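P35 antigen (Borrelia burgdorferi, PDB 4ALY) is an outer surface lipoprotein of the Lyme disease spirochaete that is critical for establishing infection after a tick bite. Local coordinates at residues D101-R106 against G144-L149; D225-E230 against D246-K251; Q77-R82 against E204-D209; S176-M181 against S215-W220. All coordinates share one frame; numbering follows the deposited sequence.

Interaction 1: residues D101-R106 against G144-L149; sequences DQFGMR and GKIFNL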
loop_
_atom_site.group_PDB
_atom_site.type_symbol
_atom_site.label_atom_id
_atom_site.label_comp_id
_atom_site.label_asym_id
_atom_site.label_seq_id
_atom_site.Cartn_x
_atom_site.Cartn_y
_atom_site.Cartn_z
ATOM N N ASP A 101 15.953 -13.751 -0.847
ATOM C CA ASP A 101 14.714 -14.432 -0.623
ATOM C C ASP A 101 13.486 -13.475 -0.462
ATOM O O ASP A 101 12.394 -13.928 -0.149
ATOM C CB ASP A 101 14.854 -15.513 0.452
ATOM C CG ASP A 101 14.634 -14.999 1.900
ATOM O OD1 ASP A 101 14.650 -13.768 2.190
ATOM O OD2 ASP A 101 14.508 -15.906 2.774
ATOM N N GLN A 102 13.663 -12.184 -0.743
ATOM C CA GLN A 102 12.550 -11.199 -0.682
ATOM C C GLN A 102 11.696 -11.358 0.556
ATOM O O GLN A 102 10.432 -11.428 0.512
ATOM C CB GLN A 102 11.767 -11.217 -1.993
ATOM C CG GLN A 102 12.738 -10.911 -3.109
ATOM C CD GLN A 102 12.176 -11.084 -4.490
ATOM O OE1 GLN A 102 11.067 -11.619 -4.695
ATOM N NE2 GLN A 102 12.913 -10.559 -5.464
ATOM N N PHE A 103 12.392 -11.419 1.693
ATOM C CA PHE A 103 11.763 -11.522 3.000
ATOM C C PHE A 103 10.931 -12.769 3.083
ATOM O O PHE A 103 9.872 -12.800 3.771
ATOM C CB PHE A 103 10.981 -10.261 3.358
ATOM C CG PHE A 103 11.874 -9.092 3.662
ATOM C CD1 PHE A 103 12.746 -9.150 4.740
ATOM C CD2 PHE A 103 11.837 -7.944 2.921
ATOM C CE1 PHE A 103 13.589 -8.094 5.044
ATOM C CE2 PHE A 103 12.695 -6.856 3.222
ATOM C CZ PHE A 103 13.581 -6.954 4.292
ATOM N N GLY A 104 11.467 -13.838 2.481
ATOM C CA GLY A 104 10.837 -15.168 2.586
ATOM C C GLY A 104 9.734 -15.338 1.538
ATOM O O GLY A 104 9.249 -16.443 1.308
ATOM N N MET A 105 9.360 -14.255 0.871
ATOM C CA MET A 105 8.213 -14.280 0.034
ATOM C C MET A 105 8.479 -14.722 -1.406
ATOM O O MET A 105 7.564 -14.976 -2.171
ATOM C CB MET A 105 7.566 -12.907 0.051
ATOM C CG MET A 105 6.773 -12.673 1.310
ATOM S SD MET A 105 6.148 -10.964 1.411
ATOM C CE MET A 105 4.568 -11.424 0.795
ATOM N N ARG A 106 9.725 -14.805 -1.787
ATOM C CA ARG A 106 9.978 -15.030 -3.180
ATOM C C ARG A 106 9.652 -16.463 -3.665
ATOM O O ARG A 106 9.061 -16.593 -4.735
ATOM C CB ARG A 106 11.409 -14.697 -3.494
ATOM C CG ARG A 106 11.843 -15.334 -4.780
ATOM C CD ARG A 106 13.346 -15.211 -4.890
ATOM N NE ARG A 106 13.710 -14.836 -6.227
ATOM C CZ ARG A 106 14.680 -13.979 -6.530
ATOM N NH1 ARG A 106 15.446 -13.393 -5.580
ATOM N NH2 ARG A 106 14.855 -13.698 -7.816
ATOM N N GLY A 144 9.787 -7.807 10.307
ATOM C CA GLY A 144 9.327 -8.986 11.036
ATOM C C GLY A 144 7.902 -9.399 10.652
ATOM O O GLY A 144 7.593 -10.571 10.464
ATOM N N LYS A 145 7.047 -8.398 10.628
ATOM C CA LYS A 145 5.681 -8.456 10.222
ATOM C C LYS A 145 5.615 -8.872 8.717
ATOM O O LYS A 145 4.869 -9.800 8.336
ATOM C CB LYS A 145 5.142 -7.071 10.441
ATOM C CG LYS A 145 3.713 -6.833 10.047
ATOM C CD LYS A 145 3.128 -5.817 11.046
ATOM C CE LYS A 145 3.572 -6.128 12.501
ATOM N NZ LYS A 145 3.255 -4.986 13.418
ATOM N N ILE A 146 6.453 -8.250 7.888
ATOM C CA ILE A 146 6.533 -8.636 6.488
ATOM C C ILE A 146 6.869 -10.112 6.333
ATOM O O ILE A 146 6.279 -10.779 5.504
ATOM C CB ILE A 146 7.531 -7.783 5.737
ATOM C CG1 ILE A 146 6.972 -6.338 5.679
ATOM C CG2 ILE A 146 7.739 -8.321 4.313
ATOM C CD1 ILE A 146 8.066 -5.366 5.371
ATOM N N PHE A 147 7.785 -10.611 7.150
ATOM C CA PHE A 147 8.250 -11.943 7.030
ATOM C C PHE A 147 7.156 -12.903 7.508
ATOM O O PHE A 147 6.973 -13.954 6.886
ATOM C CB PHE A 147 9.560 -12.151 7.816
ATOM C CG PHE A 147 9.993 -13.583 7.861
ATOM C CD1 PHE A 147 10.577 -14.161 6.752
ATOM C CD2 PHE A 147 9.679 -14.402 8.975
ATOM C CE1 PHE A 147 10.932 -15.517 6.781
ATOM C CE2 PHE A 147 10.023 -15.722 9.023
ATOM C CZ PHE A 147 10.645 -16.302 7.912
ATOM N N ASN A 148 6.493 -12.569 8.642
ATOM C CA ASN A 148 5.435 -13.422 9.259
ATOM C C ASN A 148 4.162 -13.502 8.372
ATOM O O ASN A 148 3.654 -14.611 8.142
ATOM C CB ASN A 148 5.131 -13.019 10.725
ATOM C CG ASN A 148 6.320 -13.290 11.678
ATOM O OD1 ASN A 148 6.852 -14.413 11.737
ATOM N ND2 ASN A 148 6.784 -12.252 12.370
ATOM N N LEU A 149 3.677 -12.348 7.886
ATOM C CA LEU A 149 2.635 -12.257 6.848
ATOM C C LEU A 149 2.964 -13.191 5.703
ATOM O O LEU A 149 2.147 -14.089 5.388
ATOM C CB LEU A 149 2.483 -10.856 6.274
ATOM C CG LEU A 149 1.244 -10.601 5.319
ATOM C CD1 LEU A 149 -0.108 -11.058 5.967
ATOM C CD2 LEU A 149 1.113 -9.140 4.851
HETATM O O HOH W 1 7.902 -14.497 4.575
#
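Phe103, Gly104 and Met105, in the loop between helix 70-95 and helix 106-110, lie against Ile146 and Phe147 of helix 143-157, an example of loop-on-helix packing at the periphery of an all-helical fold. At Asp101 the chain turns, its backbone O accepting a bond from Arg106 N and a weak one from Gly104 N; its carboxylate OD1 also receives Gly104 N weakly. Phe103 then faces the helix. Its CB touches the branch methyl CG2 of Ile146 at 3.9 Å, while its ring meets Tyr136 edge to face, so an aromatic residue suits this apolar position. Phe147 has CG anti to its backbone N (chi1 173°), and its ring atom CD1 meets the loop carbonyl, 3.4 Å from Phe103 O. Gly104 comes next, with its CA 4.2 Å from Phe147 CE1; its positive phi of 84° is one that glycine adopts readily, and its lack of a side chain fits the closeness of the ring. Met105 is buried, a place where a flexible thioether fits well: its SD lies 4.2 Å from Ile146 CG2, and its side chain also touches Phe110. Beside these contacts a single water joins the two backbones, bonded to Phe103 O at 2.7 Å and to Phe147 O at 2.5 Å.

Interaction 2: residues D225-E230 against D246-K251; sequences DDLIDE and DTLRSK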
loop_
_atom_site.group_PDB
_atom_site.type_symbol
_atom_site.label_atom_id
_atom_site.label_comp_id
_atom_site.label_asym_id
_atom_site.label_seq_id
_atom_site.Cartn_x
_atom_site.Cartn_y
_atom_site.Cartn_z
ATOM N N ASP A 225 -1.908 -7.566 10.998
ATOM C CA ASP A 225 -1.575 -8.000 12.350
ATOM C C ASP A 225 -2.623 -8.997 12.833
ATOM O O ASP A 225 -2.259 -9.968 13.451
ATOM C CB ASP A 225 -1.570 -6.805 13.306
ATOM C CG ASP A 225 -0.433 -5.811 13.017
ATOM O OD1 ASP A 225 0.698 -6.225 12.624
ATOM O OD2 ASP A 225 -0.643 -4.606 13.251
ATOM N N ASP A 226 -3.908 -8.774 12.552
ATOM C CA ASP A 226 -4.928 -9.681 13.110
ATOM C C ASP A 226 -4.817 -11.046 12.471
ATOM O O ASP A 226 -5.029 -12.091 13.139
ATOM C CB ASP A 226 -6.373 -9.148 12.977
ATOM C CG ASP A 226 -6.614 -7.861 13.776
ATOM O OD1 ASP A 226 -5.974 -7.614 14.814
ATOM O OD2 ASP A 226 -7.461 -7.072 13.378
ATOM N N LEU A 227 -4.448 -11.028 11.185
ATOM C CA LEU A 227 -4.298 -12.269 10.435
ATOM C C LEU A 227 -3.140 -13.067 11.064
ATOM O O LEU A 227 -3.293 -14.255 11.328
ATOM C CB LEU A 227 -4.039 -11.982 8.953
ATOM C CG LEU A 227 -3.741 -13.302 8.208
ATOM C CD1 LEU A 227 -4.955 -14.259 8.371
ATOM C CD2 LEU A 227 -3.325 -13.062 6.751
ATOM N N ILE A 228 -2.015 -12.401 11.329
ATOM C CA ILE A 228 -0.848 -12.985 11.969
ATOM C C ILE A 228 -1.272 -13.565 13.337
ATOM O O ILE A 228 -0.924 -14.718 13.657
ATOM C CB ILE A 228 0.263 -11.894 12.134
ATOM C CG1 ILE A 228 0.885 -11.489 10.764
ATOM C CG2 ILE A 228 1.339 -12.274 13.178
ATOM C CD1 ILE A 228 2.045 -10.466 10.877
ATOM N N ASP A 229 -2.033 -12.799 14.131
ATOM C CA ASP A 229 -2.501 -13.292 15.456
ATOM C C ASP A 229 -3.436 -14.451 15.295
ATOM O O ASP A 229 -3.223 -15.428 15.950
ATOM C CB ASP A 229 -3.207 -12.211 16.328
ATOM C CG ASP A 229 -2.291 -11.041 16.675
ATOM O OD1 ASP A 229 -1.067 -11.235 16.899
ATOM O OD2 ASP A 229 -2.785 -9.904 16.728
ATOM N N GLU A 230 -4.473 -14.351 14.449
ATOM C CA GLU A 230 -5.413 -15.459 14.249
ATOM C C GLU A 230 -4.646 -16.702 13.820
ATOM O O GLU A 230 -4.839 -17.765 14.381
ATOM C CB GLU A 230 -6.503 -15.077 13.241
ATOM C CG GLU A 230 -7.225 -13.771 13.622
ATOM C CD GLU A 230 -7.921 -13.036 12.461
ATOM O OE1 GLU A 230 -8.072 -13.575 11.336
ATOM O OE2 GLU A 230 -8.346 -11.880 12.677
ATOM N N ASP A 246 -10.501 -18.790 3.844
ATOM C CA ASP A 246 -11.677 -18.056 4.323
ATOM C C ASP A 246 -11.350 -16.940 5.248
ATOM O O ASP A 246 -12.021 -15.905 5.222
ATOM C CB ASP A 246 -12.690 -18.953 5.025
ATOM C CG ASP A 246 -13.269 -19.991 4.086
ATOM O OD1 ASP A 246 -13.374 -19.704 2.848
ATOM O OD2 ASP A 246 -13.564 -21.100 4.595
ATOM N N THR A 247 -10.352 -17.122 6.090
ATOM C CA THR A 247 -10.041 -16.008 6.950
ATOM C C THR A 247 -9.404 -14.806 6.290
ATOM O O THR A 247 -9.778 -13.683 6.598
ATOM C CB THR A 247 -9.503 -16.395 8.326
ATOM O OG1 THR A 247 -8.406 -15.548 8.672
ATOM C CG2 THR A 247 -9.193 -17.797 8.397
ATOM N N LEU A 248 -8.544 -15.027 5.309
ATOM C CA LEU A 248 -8.066 -13.930 4.468
ATOM C C LEU A 248 -9.212 -13.159 3.756
ATOM O O LEU A 248 -9.218 -11.913 3.744
ATOM C CB LEU A 248 -7.029 -14.461 3.456
ATOM C CG LEU A 248 -6.352 -13.375 2.532
ATOM C CD1 LEU A 248 -5.725 -12.248 3.400
ATOM C CD2 LEU A 248 -5.386 -13.918 1.472
ATOM N N ARG A 249 -10.143 -13.904 3.142
ATOM C CA ARG A 249 -11.373 -13.418 2.475
ATOM C C ARG A 249 -12.237 -12.571 3.404
ATOM O O ARG A 249 -12.762 -11.559 3.006
ATOM C CB ARG A 249 -12.219 -14.638 2.095
ATOM C CG ARG A 249 -13.117 -14.598 0.850
ATOM C CD ARG A 249 -13.573 -13.236 0.418
ATOM N NE ARG A 249 -12.929 -12.623 -0.778
ATOM C CZ ARG A 249 -12.454 -13.242 -1.855
ATOM N NH1 ARG A 249 -12.491 -14.544 -1.958
ATOM N NH2 ARG A 249 -11.945 -12.551 -2.840
ATOM N N SER A 250 -12.372 -12.942 4.660
ATOM C CA SER A 250 -13.258 -12.166 5.511
ATOM C C SER A 250 -12.889 -10.673 5.643
ATOM O O SER A 250 -13.764 -9.813 5.862
ATOM C CB SER A 250 -13.443 -12.869 6.879
ATOM O OG SER A 250 -12.213 -13.056 7.522
ATOM N N LYS A 251 -11.600 -10.361 5.490
ATOM C CA LYS A 251 -11.102 -8.985 5.596
ATOM C C LYS A 251 -10.882 -8.399 4.220
ATOM O O LYS A 251 -10.435 -7.250 4.072
ATOM C CB LYS A 251 -9.788 -8.958 6.383
ATOM C CG LYS A 251 -9.909 -9.594 7.756
ATOM C CD LYS A 251 -8.725 -10.524 8.009
ATOM C CE LYS A 251 -8.780 -11.213 9.379
ATOM N NZ LYS A 251 -9.312 -10.357 10.480
#
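Glu230 and Lys251 meet tip to tip in a salt bridge, with NZ of Lys251 2.8 Å from OE2 of Glu230, on the syn lone pair of that oxygen. Glu230 is extended beyond CG, whereas the lysine is bent at chi2 and again at chi4 (-37°), the last torsion bringing NZ to the carboxylate. Asp226 OD2, 4.8 Å from Lys251 NZ and not bonded to it, probably adds to the favourable field around the ammonium. A second polar link is weaker: Thr247 OG1 donates to Glu230 OE1 at 3.3 Å, so each carboxylate oxygen has its own partner. Within 246-251 Ser250 OG donates to Thr247 O at 2.7 Å.

Apolar contact lies deeper, where Leu227 CD2 rests 4.2 Å from Leu248 CD1; buried leucines suit this inner side. The other methyl of Leu227, CD1, sits against a hydroxyl instead, 3.7 Å from Thr247 OG1. The axes of segments 225-230 and 246-250 are 10.8 Å apart and nearly antiparallel, at 155°. Leu237 of helix 235-239 touches both Glu230 and Thr247, while helix 143-157 receives Leu227 and Leu248, the latter also packing on helix 163-189.

Interaction 3: residues Q77-R82 against E204-D209; sequences QKILDR and ETLYND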
loop_
_atom_site.group_PDB
_atom_site.type_symbol
_atom_site.label_atom_id
_atom_site.label_comp_id
_atom_site.label_asym_id
_atom_site.label_seq_id
_atom_site.Cartn_x
_atom_site.Cartn_y
_atom_site.Cartn_z
ATOM N N GLN A 77 2.054 24.307 5.524
ATOM C CA GLN A 77 3.060 23.673 6.363
ATOM C C GLN A 77 2.744 22.209 6.706
ATOM O O GLN A 77 3.591 21.388 6.516
ATOM C CB GLN A 77 3.300 24.484 7.650
ATOM C CG GLN A 77 4.519 25.390 7.618
ATOM C CD GLN A 77 5.834 24.630 7.777
ATOM O OE1 GLN A 77 6.687 24.674 6.894
ATOM N NE2 GLN A 77 6.002 23.925 8.906
ATOM N N LYS A 78 1.540 21.898 7.192
ATOM C CA LYS A 78 1.188 20.529 7.594
ATOM C C LYS A 78 1.108 19.597 6.402
ATOM O O LYS A 78 1.578 18.476 6.471
ATOM C CB LYS A 78 -0.150 20.484 8.293
ATOM C CG LYS A 78 -0.132 20.565 9.799
ATOM C CD LYS A 78 -1.586 20.680 10.242
ATOM C CE LYS A 78 -1.716 21.068 11.709
ATOM N NZ LYS A 78 -1.264 19.937 12.574
ATOM N N ILE A 79 0.514 20.062 5.312
ATOM C CA ILE A 79 0.537 19.362 4.032
ATOM C C ILE A 79 1.950 19.111 3.468
ATOM O O ILE A 79 2.247 18.022 2.938
ATOM C CB ILE A 79 -0.279 20.144 3.010
ATOM C CG1 ILE A 79 -1.777 20.009 3.327
ATOM C CG2 ILE A 79 0.080 19.746 1.562
ATOM C CD1 ILE A 79 -2.577 21.156 2.725
ATOM N N LEU A 80 2.816 20.123 3.567
ATOM C CA LEU A 80 4.190 19.992 3.097
ATOM C C LEU A 80 5.014 19.071 3.982
ATOM O O LEU A 80 5.881 18.379 3.450
ATOM C CB LEU A 80 4.892 21.346 2.976
ATOM C CG LEU A 80 4.503 22.219 1.784
ATOM C CD1 LEU A 80 5.477 23.388 1.648
ATOM C CD2 LEU A 80 4.391 21.388 0.512
ATOM N N ASP A 81 4.764 19.085 5.301
ATOM C CA ASP A 81 5.403 18.137 6.182
ATOM C C ASP A 81 4.951 16.681 5.840
ATOM O O ASP A 81 5.808 15.851 5.544
ATOM C CB ASP A 81 5.170 18.453 7.674
ATOM C CG ASP A 81 5.733 19.816 8.102
ATOM O OD1 ASP A 81 6.509 20.465 7.320
ATOM O OD2 ASP A 81 5.351 20.258 9.219
ATOM N N ARG A 82 3.630 16.402 5.865
ATOM C CA ARG A 82 3.069 15.137 5.442
ATOM C C ARG A 82 3.624 14.615 4.084
ATOM O O ARG A 82 4.087 13.469 4.030
ATOM C CB ARG A 82 1.535 15.126 5.530
ATOM C CG ARG A 82 1.025 14.822 6.945
ATOM C CD ARG A 82 -0.501 14.961 7.148
ATOM N NE ARG A 82 -1.194 13.654 7.100
ATOM C CZ ARG A 82 -1.907 13.118 8.097
ATOM N NH1 ARG A 82 -2.055 13.791 9.231
ATOM N NH2 ARG A 82 -2.485 11.922 7.951
ATOM N N GLU A 204 -7.885 22.254 2.094
ATOM C CA GLU A 204 -8.499 21.361 3.105
ATOM C C GLU A 204 -8.660 19.938 2.603
ATOM O O GLU A 204 -8.456 18.983 3.352
ATOM C CB GLU A 204 -9.906 21.869 3.566
ATOM C CG GLU A 204 -9.864 22.982 4.592
ATOM C CD GLU A 204 -9.210 22.555 5.889
ATOM O OE1 GLU A 204 -8.985 21.339 6.088
ATOM O OE2 GLU A 204 -8.912 23.438 6.716
ATOM N N THR A 205 -9.102 19.825 1.353
ATOM C CA THR A 205 -9.402 18.553 0.776
ATOM C C THR A 205 -8.091 17.778 0.628
ATOM O O THR A 205 -7.974 16.605 1.055
ATOM C CB THR A 205 -10.122 18.714 -0.570
ATOM O OG1 THR A 205 -11.485 19.027 -0.304
ATOM C CG2 THR A 205 -10.084 17.388 -1.389
ATOM N N LEU A 206 -7.076 18.449 0.109
ATOM C CA LEU A 206 -5.834 17.727 -0.094
ATOM C C LEU A 206 -5.235 17.310 1.249
ATOM O O LEU A 206 -4.753 16.179 1.426
ATOM C CB LEU A 206 -4.917 18.408 -1.150
ATOM C CG LEU A 206 -3.726 19.301 -0.918
ATOM C CD1 LEU A 206 -3.683 20.461 -1.911
ATOM C CD2 LEU A 206 -3.778 19.796 0.502
ATOM N N TYR A 207 -5.447 18.149 2.246
ATOM C CA TYR A 207 -5.082 17.773 3.593
ATOM C C TYR A 207 -5.976 16.653 4.165
ATOM O O TYR A 207 -5.483 15.722 4.832
ATOM C CB TYR A 207 -5.065 18.985 4.491
ATOM C CG TYR A 207 -4.843 18.577 5.909
ATOM C CD1 TYR A 207 -3.541 18.307 6.415
ATOM C CD2 TYR A 207 -5.925 18.376 6.734
ATOM C CE1 TYR A 207 -3.370 17.900 7.739
ATOM C CE2 TYR A 207 -5.761 17.969 8.022
ATOM C CZ TYR A 207 -4.510 17.736 8.518
ATOM O OH TYR A 207 -4.486 17.328 9.814
ATOM N N ASN A 208 -7.282 16.734 3.910
ATOM C CA ASN A 208 -8.182 15.636 4.244
ATOM C C ASN A 208 -7.880 14.362 3.425
ATOM O O ASN A 208 -7.990 13.257 3.941
ATOM C CB ASN A 208 -9.643 16.075 4.118
ATOM C CG ASN A 208 -10.058 17.038 5.243
ATOM O OD1 ASN A 208 -9.675 16.856 6.408
ATOM N ND2 ASN A 208 -10.821 18.065 4.901
ATOM N N ASP A 209 -7.495 14.517 2.160
ATOM C CA ASP A 209 -7.088 13.374 1.377
ATOM C C ASP A 209 -5.992 12.551 2.113
ATOM O O ASP A 209 -6.121 11.334 2.259
ATOM C CB ASP A 209 -6.692 13.834 -0.015
ATOM C CG ASP A 209 -7.938 14.174 -0.892
ATOM O OD1 ASP A 209 -9.078 14.047 -0.377
ATOM O OD2 ASP A 209 -7.790 14.523 -2.105
#
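The phenol ring of Tyr207 has Ile79 CG1 at its edge, near the ring plane, and is approached obliquely at CE1 by two basic side chains. The other flat group, the guanidinium of Arg82, is turned 75° from the ring, and the two side chains cross at about a right angle; the arginine touches through its methylene CD, 4.1 Å from Tyr207 CE1. Lys78 comes to the same carbon from the other side of the ring plane, its CD also 4.1 Å from Tyr207 CE1. Long basic chains suit this margin, since their aliphatic parts cover the ring, and the exposed Lys78 can keep its ammonium in solvent.

Further in, the contact is wholly apolar. Ile79 CG1 lies 3.6 Å from Tyr207 CB; Tyr207 CG stands anti to its backbone N (chi1 174°), and the two side chains cross obliquely. Leu206 adjoins Ile79 as well, though the detailed placement of this pair is doubtful. Ile188 of helix 163-189 touches both residues, and Leu195 also packs on Ile79, so branched hydrocarbon side chains fit the buried side. The axes of segments 77-82 and 204-209 pass 10.0 Å apart at 36°, running in broadly the same direction. Here helix 70-95 and helix 200-233 form an apolar interface bordered by charged chains, as is usual in soluble helical bundles.

Interaction 4: residues S176-M181 against S215-W220; sequences SIQLAM and SLKEKW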
loop_
_atom_site.group_PDB
_atom_site.type_symbol
_atom_site.label_atom_id
_atom_site.label_comp_id
_atom_site.label_asym_id
_atom_site.label_seq_id
_atom_site.Cartn_x
_atom_site.Cartn_y
_atom_site.Cartn_z
ATOM N N SER A 176 -1.295 -0.778 -3.457
ATOM C CA SER A 176 -1.969 0.350 -4.175
ATOM C C SER A 176 -2.074 1.589 -3.302
ATOM O O SER A 176 -1.981 2.688 -3.786
ATOM C CB SER A 176 -3.353 -0.087 -4.657
ATOM O OG SER A 176 -3.201 -1.006 -5.695
ATOM N N ILE A 177 -2.304 1.381 -2.001
ATOM C CA ILE A 177 -2.480 2.453 -0.999
ATOM C C ILE A 177 -1.167 3.249 -0.792
ATOM O O ILE A 177 -1.167 4.503 -0.730
ATOM C CB ILE A 177 -2.857 1.846 0.345
ATOM C CG1 ILE A 177 -4.210 1.090 0.256
ATOM C CG2 ILE A 177 -2.826 2.933 1.424
ATOM C CD1 ILE A 177 -4.507 0.279 1.500
ATOM N N GLN A 178 -0.060 2.500 -0.645
ATOM C CA GLN A 178 1.266 3.066 -0.542
ATOM C C GLN A 178 1.646 3.855 -1.817
ATOM O O GLN A 178 1.974 5.034 -1.709
ATOM C CB GLN A 178 2.294 1.973 -0.206
ATOM C CG GLN A 178 3.624 2.534 0.170
ATOM C CD GLN A 178 3.535 3.431 1.414
ATOM O OE1 GLN A 178 2.824 3.122 2.395
ATOM N NE2 GLN A 178 4.250 4.566 1.366
ATOM N N LEU A 179 1.544 3.241 -3.007
ATOM C CA LEU A 179 1.705 3.970 -4.281
ATOM C C LEU A 179 0.886 5.260 -4.307
ATOM O O LEU A 179 1.402 6.332 -4.687
ATOM C CB LEU A 179 1.291 3.098 -5.476
ATOM C CG LEU A 179 1.199 3.826 -6.828
ATOM C CD1 LEU A 179 2.553 4.388 -7.297
ATOM C CD2 LEU A 179 0.650 2.906 -7.912
ATOM N N ALA A 180 -0.390 5.176 -3.901
ATOM C CA ALA A 180 -1.219 6.390 -3.898
ATOM C C ALA A 180 -0.578 7.465 -3.005
ATOM O O ALA A 180 -0.494 8.626 -3.427
ATOM C CB ALA A 180 -2.641 6.111 -3.449
ATOM N N MET A 181 -0.125 7.102 -1.798
ATOM C CA MET A 181 0.478 8.115 -0.920
ATOM C C MET A 181 1.687 8.818 -1.553
ATOM O O MET A 181 1.924 10.019 -1.320
ATOM C CB MET A 181 0.874 7.528 0.434
ATOM C CG MET A 181 -0.297 6.994 1.251
ATOM S SD MET A 181 0.241 5.921 2.600
ATOM C CE MET A 181 0.692 7.128 3.833
ATOM N N SER A 215 -5.843 6.420 6.837
ATOM C CA SER A 215 -6.817 5.540 7.451
ATOM C C SER A 215 -6.994 4.222 6.629
ATOM O O SER A 215 -7.322 3.167 7.187
ATOM C CB SER A 215 -8.103 6.328 7.696
ATOM O OG SER A 215 -9.226 5.535 7.495
ATOM N N LEU A 216 -6.741 4.299 5.317
ATOM C CA LEU A 216 -6.674 3.108 4.476
ATOM C C LEU A 216 -5.448 2.234 4.822
ATOM O O LEU A 216 -5.581 1.023 5.018
ATOM C CB LEU A 216 -6.592 3.530 3.034
ATOM C CG LEU A 216 -7.838 3.973 2.282
ATOM C CD1 LEU A 216 -7.355 4.621 0.989
ATOM C CD2 LEU A 216 -8.683 2.761 1.923
ATOM N N LYS A 217 -4.267 2.858 4.936
ATOM C CA LYS A 217 -3.044 2.154 5.380
ATOM C C LYS A 217 -3.256 1.520 6.737
ATOM O O LYS A 217 -2.870 0.357 6.963
ATOM C CB LYS A 217 -1.872 3.114 5.496
ATOM C CG LYS A 217 -0.567 2.397 5.806
ATOM C CD LYS A 217 0.650 3.223 5.459
ATOM C CE LYS A 217 1.937 2.458 5.764
ATOM N NZ LYS A 217 3.039 3.256 5.126
ATOM N N GLU A 218 -3.849 2.275 7.656
ATOM C CA GLU A 218 -3.963 1.822 9.052
ATOM C C GLU A 218 -4.819 0.580 9.154
ATOM O O GLU A 218 -4.578 -0.274 9.975
ATOM C CB GLU A 218 -4.562 2.924 9.927
ATOM C CG GLU A 218 -4.311 2.707 11.385
ATOM C CD GLU A 218 -2.834 2.769 11.678
ATOM O OE1 GLU A 218 -2.176 3.695 11.105
ATOM O OE2 GLU A 218 -2.352 1.880 12.443
ATOM N N LYS A 219 -5.822 0.464 8.299
ATOM C CA LYS A 219 -6.688 -0.677 8.386
ATOM C C LYS A 219 -6.003 -1.882 7.716
ATOM O O LYS A 219 -6.204 -3.018 8.124
ATOM C CB LYS A 219 -8.036 -0.349 7.747
ATOM C CG LYS A 219 -9.081 -1.368 8.123
ATOM C CD LYS A 219 -10.193 -1.380 7.110
ATOM C CE LYS A 219 -11.227 -2.444 7.498
ATOM N NZ LYS A 219 -12.214 -2.512 6.389
ATOM N N TRP A 220 -5.177 -1.620 6.704
ATOM C CA TRP A 220 -4.291 -2.637 6.092
ATOM C C TRP A 220 -3.297 -3.119 7.110
ATOM O O TRP A 220 -3.023 -4.310 7.208
ATOM C CB TRP A 220 -3.611 -2.049 4.862
ATOM C CG TRP A 220 -2.429 -2.788 4.283
ATOM C CD1 TRP A 220 -1.125 -2.350 4.215
ATOM C CD2 TRP A 220 -2.417 -4.113 3.620
ATOM N NE1 TRP A 220 -0.332 -3.271 3.568
ATOM C CE2 TRP A 220 -1.045 -4.358 3.220
ATOM C CE3 TRP A 220 -3.393 -5.089 3.331
ATOM C CZ2 TRP A 220 -0.668 -5.529 2.544
ATOM C CZ3 TRP A 220 -3.006 -6.271 2.651
ATOM C CH2 TRP A 220 -1.678 -6.493 2.289
#
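A buried antiparallel helix pair brings Ile177 of helix 163-189 onto Leu216, Lys217 and Trp220 of helix 200-233. The beta-branched isoleucine sets two methyls against the opposing backbone: CG2 lies 3.8 Å from Lys217 N, and CD1 is 3.8 Å from Leu216 O. CD1 also reaches Trp220 CB at 4.2 Å, while CG2 packs on Leu216 CB. A compact, wholly apolar side chain suits a position facing a helix surface so directly.

This crossing lies near the centre of the helical bundle, where the axes of the two segments are 9.8 Å apart at 151°, and here a polar pair lies beside the buried core. Lys217 is extended beyond CG, its CG anti to the backbone N, and its NZ donates to OE1 of the buried Gln178 at 2.7 Å. The C=O...N angle is 136° and the donor stands 26° from the carbonyl plane. Thr137 O takes a second bond from the same ammonium, so two neutral carbonyl-type oxygens hold the charge. Gln178 has CG anti to its backbone N but bends at chi2; its NE2 donates to Glu182 OE2, so both ends of the amide are engaged, which would hold it in one orientation. The Met181 and Lys217 side chains cross at about a right angle, SD lying 4.0 Å from Lys217 CD. Trp220 directs its indole NE1 to Ser138 OG.

Helix 200-233 runs through interactions 2, 3 and 4, taking a different partner helix in each: helix 70-95 near its start, helix 163-189 midway and helix 241-250 near its end. The centres of interactions 3 and 4 are about 16 Å apart, and those of 4 and 2 about 18 Å. Interaction 1 does not use this helix but touches interaction 2 directly, through a salt bridge of 3.0 Å between Lys145 NZ and Asp225 OD1 and through packing of Leu149 CD1 on Leu227 CD2. Interactions 1 and 3 lie on opposite sides of the chain's centre, their own centres about 32 Å apart; interaction 4 lies closest to that centre.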